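Local atomic coordinates of alternansucrase (PDB entry 6HVG), a protein that belongs to glycosyl hydrolase family 70 and combines a barrel-type core with choline-binding-type repeats and a bound calcium ion. Residues A[399-413]-A[1260-1274]. Sequence-based numbering, arbitrary orientation.
Sequences DKSSFENVDGYLTAD and YVLKDWATNQYFNIA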
ATOM      1  N   ASP A 399      10.990  11.093  40.752  1.00 61.61           N
ATOM      2  CA  ASP A 399       9.579  11.341  40.429  1.00 67.07           C
ATOM      3  C   ASP A 399       9.430  12.239  39.196  1.00 67.51           C
ATOM      4  O   ASP A 399      10.422  12.638  38.591  1.00 64.65           O
ATOM      5  CB  ASP A 399       8.834  11.949  41.640  1.00 71.18           C
ATOM      6  CG  ASP A 399       9.503  13.208  42.180  1.00 72.43           C
ATOM      7  OD1 ASP A 399      10.204  13.900  41.406  1.00 73.66           O
ATOM      8  OD2 ASP A 399       9.338  13.486  43.391  1.00 69.84           O
ATOM      9  N   LYS A 400       8.188  12.545  38.826  1.00 68.88           N
ATOM     10  CA  LYS A 400       7.905  13.296  37.609  1.00 68.82           C
ATOM     11  C   LYS A 400       8.481  14.715  37.604  1.00 68.52           C
ATOM     12  O   LYS A 400       8.667  15.287  36.529  1.00 64.44           O
ATOM     13  CB  LYS A 400       6.401  13.339  37.357  1.00 75.01           C
ATOM     14  CG  LYS A 400       5.799  11.963  37.110  1.00 79.39           C
ATOM     15  CD  LYS A 400       4.361  11.991  36.606  1.00 81.95           C
ATOM     16  CE  LYS A 400       3.857  10.569  36.371  1.00 80.60           C
ATOM     17  NZ  LYS A 400       2.628  10.479  35.545  1.00 78.68           N
ATOM     18  N   SER A 401       8.787  15.273  38.779  1.00 70.85           N
ATOM     19  CA  SER A 401       9.430  16.599  38.852  1.00 75.52           C
ATOM     20  C   SER A 401      10.776  16.609  38.159  1.00 73.58           C
ATOM     21  O   SER A 401      11.036  17.448  37.298  1.00 76.22           O
ATOM     22  CB  SER A 401       9.649  17.040  40.295  1.00 78.94           C
ATOM     23  OG  SER A 401       8.418  17.306  40.924  1.00 85.46           O
ATOM     24  N   SER A 402      11.620  15.656  38.543  1.00 71.46           N
ATOM     25  CA  SER A 402      13.020  15.614  38.104  1.00 67.83           C
ATOM     26  C   SER A 402      13.276  14.791  36.843  1.00 62.44           C
ATOM     27  O   SER A 402      14.415  14.735  36.385  1.00 57.58           O
ATOM     28  CB  SER A 402      13.899  15.090  39.242  1.00 67.82           C
ATOM     29  OG  SER A 402      13.941  16.026  40.285  1.00 68.13           O
ATOM     30  N   PHE A 403      12.235  14.163  36.288  1.00 60.58           N
ATOM     31  CA  PHE A 403      12.379  13.315  35.091  1.00 60.14           C
ATOM     32  C   PHE A 403      11.321  13.607  34.041  1.00 57.33           C
ATOM     33  O   PHE A 403      10.136  13.506  34.327  1.00 57.73           O
ATOM     34  CB  PHE A 403      12.228  11.842  35.477  1.00 60.01           C
ATOM     35  CG  PHE A 403      13.470  11.208  36.040  1.00 59.45           C
ATOM     36  CD1 PHE A 403      14.513  10.886  35.212  1.00 56.99           C
ATOM     37  CD2 PHE A 403      13.559  10.898  37.396  1.00 59.10           C
ATOM     38  CE1 PHE A 403      15.636  10.289  35.724  1.00 58.26           C
ATOM     39  CE2 PHE A 403      14.676  10.296  37.911  1.00 60.35           C
ATOM     40  CZ  PHE A 403      15.718   9.987  37.073  1.00 59.09           C
ATOM     41  N   GLU A 404      11.742  13.939  32.825  1.00 57.28           N
ATOM     42  CA  GLU A 404      10.812  14.016  31.696  1.00 56.21           C
ATOM     43  C   GLU A 404      10.383  12.602  31.366  1.00 54.82           C
ATOM     44  O   GLU A 404      11.219  11.702  31.298  1.00 56.22           O
ATOM     45  CB  GLU A 404      11.462  14.684  30.473  1.00 59.52           C
ATOM     46  CG  GLU A 404      11.675  16.196  30.624  1.00 60.84           C
ATOM     47  CD  GLU A 404      12.438  16.824  29.465  1.00 60.85           C
ATOM     48  OE1 GLU A 404      12.859  16.109  28.528  1.00 61.24           O
ATOM     49  OE2 GLU A 404      12.596  18.061  29.470  1.00 58.98           O
ATOM     50  N   ASN A 405       9.094  12.397  31.137  1.00 56.32           N
ATOM     51  CA  ASN A 405       8.557  11.045  31.028  1.00 54.54           C
ATOM     52  C   ASN A 405       7.229  10.953  30.292  1.00 52.17           C
ATOM     53  O   ASN A 405       6.595  11.949  29.995  1.00 53.85           O
ATOM     54  CB  ASN A 405       8.375  10.477  32.428  1.00 56.29           C
ATOM     55  CG  ASN A 405       7.232  11.133  33.180  1.00 58.23           C
ATOM     56  OD1 ASN A 405       6.204  10.505  33.465  1.00 60.60           O
ATOM     57  ND2 ASN A 405       7.408  12.385  33.519  1.00 60.32           N
ATOM     58  N   VAL A 406       6.823   9.723  30.018  1.00 51.00           N
ATOM     59  CA  VAL A 406       5.497   9.399  29.502  1.00 46.82           C
ATOM     60  C   VAL A 406       4.948   8.302  30.405  1.00 45.74           C
ATOM     61  O   VAL A 406       5.558   7.239  30.548  1.00 43.75           O
ATOM     62  CB  VAL A 406       5.579   8.890  28.056  1.00 47.63           C
ATOM     63  CG1 VAL A 406       4.184   8.715  27.453  1.00 48.68           C
ATOM     64  CG2 VAL A 406       6.428   9.835  27.205  1.00 46.81           C
ATOM     65  N   ASP A 407       3.803   8.567  31.019  1.00 49.37           N
ATOM     66  CA  ASP A 407       3.140   7.635  31.969  1.00 53.77           C
ATOM     67  C   ASP A 407       4.083   7.006  32.972  1.00 50.71           C
ATOM     68  O   ASP A 407       3.912   5.846  33.354  1.00 51.76           O
ATOM     69  CB  ASP A 407       2.336   6.543  31.228  1.00 55.61           C
ATOM     70  CG  ASP A 407       1.103   7.094  30.534  1.00 58.50           C
ATOM     71  OD1 ASP A 407       0.739   8.263  30.798  1.00 60.40           O
ATOM     72  OD2 ASP A 407       0.495   6.356  29.729  1.00 62.28           O
ATOM     73  N   GLY A 408       5.065   7.791  33.403  1.00 51.13           N
ATOM     74  CA  GLY A 408       6.055   7.326  34.367  1.00 55.68           C
ATOM     75  C   GLY A 408       7.319   6.733  33.780  1.00 55.02           C
ATOM     76  O   GLY A 408       8.364   6.730  34.422  1.00 60.63           O
ATOM     77  N   TYR A 409       7.229   6.212  32.566  1.00 54.95           N
ATOM     78  CA  TYR A 409       8.366   5.575  31.936  1.00 52.97           C
ATOM     79  C   TYR A 409       9.320   6.615  31.368  1.00 52.29           C
ATOM     80  O   TYR A 409       8.926   7.769  31.184  1.00 51.44           O
ATOM     81  CB  TYR A 409       7.887   4.668  30.832  1.00 50.28           C
ATOM     82  CG  TYR A 409       7.115   3.502  31.342  1.00 48.33           C
ATOM     83  CD1 TYR A 409       7.750   2.337  31.724  1.00 47.49           C
ATOM     84  CD2 TYR A 409       5.750   3.568  31.473  1.00 50.70           C
ATOM     85  CE1 TYR A 409       7.042   1.264  32.209  1.00 47.31           C
ATOM     86  CE2 TYR A 409       5.027   2.489  31.950  1.00 49.71           C
ATOM     87  CZ  TYR A 409       5.683   1.342  32.315  1.00 48.00           C
ATOM     88  OH  TYR A 409       4.976   0.261  32.781  1.00 48.42           O
ATOM     89  N   LEU A 410      10.565   6.198  31.120  1.00 47.49           N
ATOM     90  CA  LEU A 410      11.579   7.078  30.576  1.00 48.29           C
ATOM     91  C   LEU A 410      11.838   6.747  29.122  1.00 46.12           C
ATOM     92  O   LEU A 410      11.590   5.643  28.699  1.00 50.18           O
ATOM     93  CB  LEU A 410      12.892   6.929  31.345  1.00 51.32           C
ATOM     94  CG  LEU A 410      12.855   7.001  32.866  1.00 52.56           C
ATOM     95  CD1 LEU A 410      14.265   6.908  33.393  1.00 52.89           C
ATOM     96  CD2 LEU A 410      12.193   8.272  33.359  1.00 54.13           C
ATOM     97  N   THR A 411      12.363   7.710  28.375  1.00 44.60           N
ATOM     98  CA  THR A 411      12.659   7.529  26.968  1.00 45.08           C
ATOM     99  C   THR A 411      14.115   7.880  26.677  1.00 44.70           C
ATOM    100  O   THR A 411      14.761   8.506  27.473  1.00 44.06           O
ATOM    101  CB  THR A 411      11.688   8.376  26.062  1.00 45.20           C
ATOM    102  OG1 THR A 411      11.818   9.778  26.323  1.00 42.40           O
ATOM    103  CG2 THR A 411      10.234   7.994  26.306  1.00 44.46           C
ATOM    104  N   ALA A 412      14.608   7.490  25.514  1.00 45.15           N
ATOM    105  CA  ALA A 412      15.997   7.763  25.135  1.00 49.93           C
ATOM    106  C   ALA A 412      16.351   9.271  25.184  1.00 52.95           C
ATOM    107  O   ALA A 412      17.467   9.648  25.557  1.00 56.73           O
ATOM    108  CB  ALA A 412      16.278   7.203  23.742  1.00 49.67           C
ATOM    109  N   ASP A 413      15.393  10.116  24.815  1.00 52.88           N
ATOM    110  CA  ASP A 413      15.597  11.568  24.752  1.00 52.59           C
ATOM    111  C   ASP A 413      15.106  12.279  26.011  1.00 53.01           C
ATOM    112  O   ASP A 413      14.947  13.504  26.040  1.00 55.57           O
ATOM    113  CB  ASP A 413      14.895  12.139  23.514  1.00 55.15           C
ATOM    114  CG  ASP A 413      13.398  11.833  23.494  1.00 54.02           C
ATOM    115  OD1 ASP A 413      12.894  11.162  24.411  1.00 57.59           O
ATOM    116  OD2 ASP A 413      12.729  12.268  22.560  1.00 52.26           O
ATOM    117  N   TYR A1260      12.717   2.437  22.692  1.00 50.35           N
ATOM    118  CA  TYR A1260      12.733   3.868  22.985  1.00 49.02           C
ATOM    119  C   TYR A1260      12.254   4.090  24.423  1.00 48.99           C
ATOM    120  O   TYR A1260      12.651   5.060  25.057  1.00 47.06           O
ATOM    121  CB  TYR A1260      11.826   4.588  21.987  1.00 49.41           C
ATOM    122  CG  TYR A1260      11.721   6.087  22.128  1.00 50.34           C
ATOM    123  CD1 TYR A1260      12.799   6.897  21.857  1.00 53.03           C
ATOM    124  CD2 TYR A1260      10.526   6.690  22.491  1.00 49.58           C
ATOM    125  CE1 TYR A1260      12.698   8.257  21.963  1.00 55.30           C
ATOM    126  CE2 TYR A1260      10.416   8.058  22.609  1.00 51.01           C
ATOM    127  CZ  TYR A1260      11.499   8.835  22.349  1.00 53.62           C
ATOM    128  OH  TYR A1260      11.396  10.208  22.470  1.00 56.21           O
ATOM    129  N   VAL A1261      11.394   3.194  24.910  1.00 47.68           N
ATOM    130  CA  VAL A1261      11.024   3.147  26.320  1.00 49.46           C
ATOM    131  C   VAL A1261      12.110   2.356  27.040  1.00 51.94           C
ATOM    132  O   VAL A1261      12.339   1.192  26.725  1.00 56.91           O
ATOM    133  CB  VAL A1261       9.678   2.447  26.548  1.00 50.04           C
ATOM    134  CG1 VAL A1261       9.324   2.429  28.037  1.00 49.97           C
ATOM    135  CG2 VAL A1261       8.560   3.121  25.759  1.00 49.10           C
ATOM    136  N   LEU A1262      12.781   2.991  28.000  1.00 50.07           N
ATOM    137  CA  LEU A1262      14.040   2.475  28.535  1.00 46.71           C
ATOM    138  C   LEU A1262      13.883   1.345  29.530  1.00 46.67           C
ATOM    139  O   LEU A1262      12.979   1.336  30.355  1.00 48.30           O
ATOM    140  CB  LEU A1262      14.838   3.598  29.167  1.00 46.65           C
ATOM    141  CG  LEU A1262      15.245   4.690  28.183  1.00 46.56           C
ATOM    142  CD1 LEU A1262      15.859   5.887  28.887  1.00 48.55           C
ATOM    143  CD2 LEU A1262      16.210   4.114  27.175  1.00 45.89           C
ATOM    144  N   LYS A1263      14.823   0.410  29.434  1.00 47.87           N
ATOM    145  CA  LYS A1263      14.727  -0.904  30.037  1.00 48.27           C
ATOM    146  C   LYS A1263      16.104  -1.349  30.497  1.00 46.50           C
ATOM    147  O   LYS A1263      17.108  -0.943  29.922  1.00 50.58           O
ATOM    148  CB  LYS A1263      14.182  -1.834  28.961  1.00 51.57           C
ATOM    149  CG  LYS A1263      13.853  -3.273  29.324  1.00 53.71           C
ATOM    150  CD  LYS A1263      14.017  -4.142  28.084  1.00 54.17           C
ATOM    151  CE  LYS A1263      13.371  -5.511  28.140  1.00 54.00           C
ATOM    152  NZ  LYS A1263      13.831  -6.324  26.977  1.00 53.84           N
ATOM    153  N   ASP A1264      16.143  -2.143  31.560  1.00 43.26           N
ATOM    154  CA  ASP A1264      17.364  -2.753  32.037  1.00 41.44           C
ATOM    155  C   ASP A1264      17.470  -4.142  31.433  1.00 39.84           C
ATOM    156  O   ASP A1264      16.531  -4.933  31.564  1.00 36.67           O
ATOM    157  CB  ASP A1264      17.320  -2.864  33.549  1.00 43.11           C
ATOM    158  CG  ASP A1264      18.406  -3.756  34.088  1.00 46.70           C
ATOM    159  OD1 ASP A1264      19.593  -3.467  33.835  1.00 48.53           O
ATOM    160  OD2 ASP A1264      18.077  -4.760  34.740  1.00 51.05           O
ATOM    161  N   TRP A1265      18.588  -4.443  30.764  1.00 38.89           N
ATOM    162  CA  TRP A1265      18.679  -5.700  30.028  1.00 39.57           C
ATOM    163  C   TRP A1265      18.706  -6.874  30.954  1.00 39.35           C
ATOM    164  O   TRP A1265      18.260  -7.966  30.597  1.00 40.44           O
ATOM    165  CB  TRP A1265      19.895  -5.756  29.111  1.00 43.24           C
ATOM    166  CG  TRP A1265      19.950  -4.665  28.087  1.00 46.74           C
ATOM    167  CD1 TRP A1265      20.945  -3.756  27.925  1.00 51.19           C
ATOM    168  CD2 TRP A1265      18.987  -4.376  27.091  1.00 47.94           C
ATOM    169  NE1 TRP A1265      20.664  -2.905  26.894  1.00 50.66           N
ATOM    170  CE2 TRP A1265      19.457  -3.257  26.367  1.00 50.72           C
ATOM    171  CE3 TRP A1265      17.782  -4.955  26.721  1.00 50.09           C
ATOM    172  CZ2 TRP A1265      18.758  -2.701  25.297  1.00 52.21           C
ATOM    173  CZ3 TRP A1265      17.078  -4.397  25.644  1.00 54.01           C
ATOM    174  CH2 TRP A1265      17.578  -3.279  24.948  1.00 52.44           C
ATOM    175  N   ALA A1266      19.242  -6.665  32.145  1.00 41.33           N
ATOM    176  CA  ALA A1266      19.529  -7.750  33.074  1.00 41.18           C
ATOM    177  C   ALA A1266      18.288  -8.379  33.683  1.00 41.79           C
ATOM    178  O   ALA A1266      18.161  -9.601  33.741  1.00 39.71           O
ATOM    179  CB  ALA A1266      20.419  -7.228  34.165  1.00 40.69           C
ATOM    180  N   THR A1267      17.380  -7.523  34.146  1.00 42.97           N
ATOM    181  CA  THR A1267      16.136  -7.947  34.762  1.00 43.19           C
ATOM    182  C   THR A1267      14.944  -7.851  33.827  1.00 44.20           C
ATOM    183  O   THR A1267      13.903  -8.421  34.112  1.00 46.96           O
ATOM    184  CB  THR A1267      15.835  -7.057  35.948  1.00 44.67           C
ATOM    185  OG1 THR A1267      15.840  -5.697  35.522  1.00 46.91           O
ATOM    186  CG2 THR A1267      16.886  -7.229  37.009  1.00 44.35           C
ATOM    187  N   ASN A1268      15.123  -7.162  32.698  1.00 48.46           N
ATOM    188  CA  ASN A1268      14.071  -6.863  31.718  1.00 47.06           C
ATOM    189  C   ASN A1268      12.925  -6.010  32.259  1.00 49.60           C
ATOM    190  O   ASN A1268      11.895  -5.930  31.642  1.00 52.42           O
ATOM    191  CB  ASN A1268      13.561  -8.130  31.071  1.00 46.23           C
ATOM    192  CG  ASN A1268      14.641  -8.841  30.271  1.00 50.93           C
ATOM    193  OD1 ASN A1268      15.150  -8.314  29.273  1.00 50.59           O
ATOM    194  ND2 ASN A1268      14.959 -10.067  30.677  1.00 55.14           N
ATOM    195  N   GLN A1269      13.145  -5.327  33.378  1.00 51.26           N
ATOM    196  CA  GLN A1269      12.173  -4.419  33.948  1.00 50.15           C
ATOM    197  C   GLN A1269      12.385  -3.026  33.374  1.00 48.37           C
ATOM    198  O   GLN A1269      13.519  -2.614  33.136  1.00 45.26           O
ATOM    199  CB  GLN A1269      12.322  -4.391  35.470  1.00 55.60           C
ATOM    200  CG  GLN A1269      11.258  -3.577  36.187  1.00 57.10           C
ATOM    201  CD  GLN A1269      11.434  -3.602  37.680  1.00 55.12           C
ATOM    202  OE1 GLN A1269      12.354  -4.224  38.194  1.00 54.62           O
ATOM    203  NE2 GLN A1269      10.559  -2.904  38.387  1.00 54.73           N
ATOM    204  N   TYR A1270      11.289  -2.306  33.137  1.00 47.48           N
ATOM    205  CA  TYR A1270      11.372  -0.973  32.548  1.00 46.90           C
ATOM    206  C   TYR A1270      11.489   0.050  33.659  1.00 45.00           C
ATOM    207  O   TYR A1270      10.913  -0.122  34.721  1.00 51.00           O
ATOM    208  CB  TYR A1270      10.141  -0.680  31.685  1.00 47.38           C
ATOM    209  CG  TYR A1270      10.089  -1.390  30.320  1.00 48.16           C
ATOM    210  CD1 TYR A1270       9.529  -2.656  30.189  1.00 47.54           C
ATOM    211  CD2 TYR A1270      10.571  -0.785  29.161  1.00 47.15           C
ATOM    212  CE1 TYR A1270       9.459  -3.293  28.963  1.00 43.43           C
ATOM    213  CE2 TYR A1270      10.507  -1.428  27.936  1.00 44.60           C
ATOM    214  CZ  TYR A1270       9.937  -2.670  27.852  1.00 43.21           C
ATOM    215  OH  TYR A1270       9.890  -3.315  26.652  1.00 48.33           O
ATOM    216  N   PHE A1271      12.226   1.121  33.433  1.00 43.47           N
ATOM    217  CA  PHE A1271      12.352   2.138  34.479  1.00 47.93           C
ATOM    218  C   PHE A1271      11.033   2.874  34.660  1.00 49.02           C
ATOM    219  O   PHE A1271      10.322   3.136  33.692  1.00 52.61           O
ATOM    220  CB  PHE A1271      13.503   3.121  34.169  1.00 49.71           C
ATOM    221  CG  PHE A1271      14.830   2.436  33.940  1.00 48.36           C
ATOM    222  CD1 PHE A1271      15.403   1.688  34.956  1.00 46.84           C
ATOM    223  CD2 PHE A1271      15.459   2.483  32.708  1.00 47.08           C
ATOM    224  CE1 PHE A1271      16.584   1.024  34.755  1.00 48.20           C
ATOM    225  CE2 PHE A1271      16.659   1.824  32.506  1.00 46.52           C
ATOM    226  CZ  PHE A1271      17.220   1.096  33.523  1.00 46.86           C
ATOM    227  N   ASN A1272      10.706   3.197  35.905  1.00 50.63           N
ATOM    228  CA  ASN A1272       9.498   3.956  36.207  1.00 53.32           C
ATOM    229  C   ASN A1272       9.634   4.817  37.458  1.00 56.85           C
ATOM    230  O   ASN A1272      10.334   4.443  38.402  1.00 57.42           O
ATOM    231  CB  ASN A1272       8.293   3.013  36.343  1.00 55.40           C
ATOM    232  CG  ASN A1272       6.969   3.719  36.085  1.00 56.76           C
ATOM    233  OD1 ASN A1272       6.389   4.308  36.982  1.00 57.29           O
ATOM    234  ND2 ASN A1272       6.506   3.686  34.845  1.00 59.95           N
ATOM    235  N   ILE A1273       8.935   5.953  37.464  1.00 58.82           N
ATOM    236  CA  ILE A1273       9.009   6.929  38.568  1.00 61.98           C
ATOM    237  C   ILE A1273       7.648   7.510  38.994  1.00 65.42           C
ATOM    238  O   ILE A1273       7.596   8.521  39.680  1.00 65.08           O
ATOM    239  CB  ILE A1273       9.904   8.112  38.168  1.00 61.14           C
ATOM    240  CG1 ILE A1273       9.511   8.590  36.773  1.00 61.95           C
ATOM    241  CG2 ILE A1273      11.376   7.720  38.225  1.00 59.76           C
ATOM    242  CD1 ILE A1273       9.645  10.070  36.579  1.00 64.76           C
ATOM    243  N   ALA A1274       6.550   6.864  38.611  1.00 71.36           N
ATOM    244  CA  ALA A1274       5.216   7.447  38.785  1.00 75.00           C
ATOM    245  C   ALA A1274       4.785   7.471  40.244  1.00 79.48           C
ATOM    246  O   ALA A1274       4.314   8.497  40.744  1.00 79.84           O
ATOM    247  CB  ALA A1274       4.194   6.701  37.940  1.00 73.98           C
TER
HETATM  248  O   HOH W   1      11.353   3.188  31.317  1.00 42.17           O
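The ring of Tyr409 takes the amide ND2 of Asn1272 over the centre of one face, 3.3 Å above its plane, with amide and ring planes 82° apart, while CB of Tyr1270 lies at the ring edge, 3.7 Å from Tyr409 CE1. The Tyr1260 ring makes a CH-pi contact: Thr411 CB sits over one face, offset toward the rim, and Asp413 OD2 lies near the ring plane at the edge, beside the hydroxyl, although the placing of that hydroxyl is doubtful. These rings join two loops far apart in sequence, as expected of the U-shaped chain course of family 70, in which most domains are built from an N-terminal and a C-terminal stretch. Loop 399-413 turns back through a type I' turn at Val406-Tyr409. Just before the turn, Asn405 OD1 accepts from Gly408 N (2.9 Å) in an Asx motif. Beyond it, Thr411 and Val1261 form a single antiparallel bridge, with Leu1262 N donating to Leu410 O at 3.0 Å. Tyr409 and Val1261 also touch strand 1190-1197, and the Tyr409 hydroxyl bonds to Arg543 O. With CG1 between its backbone N and carbonyl carbon (chi1 47°), Ile1273 reaches Phe403 through CD1. Between the loops, one water accepts from Leu410 N (3.1 Å) and donates to Leu1262 O and Phe1271 O.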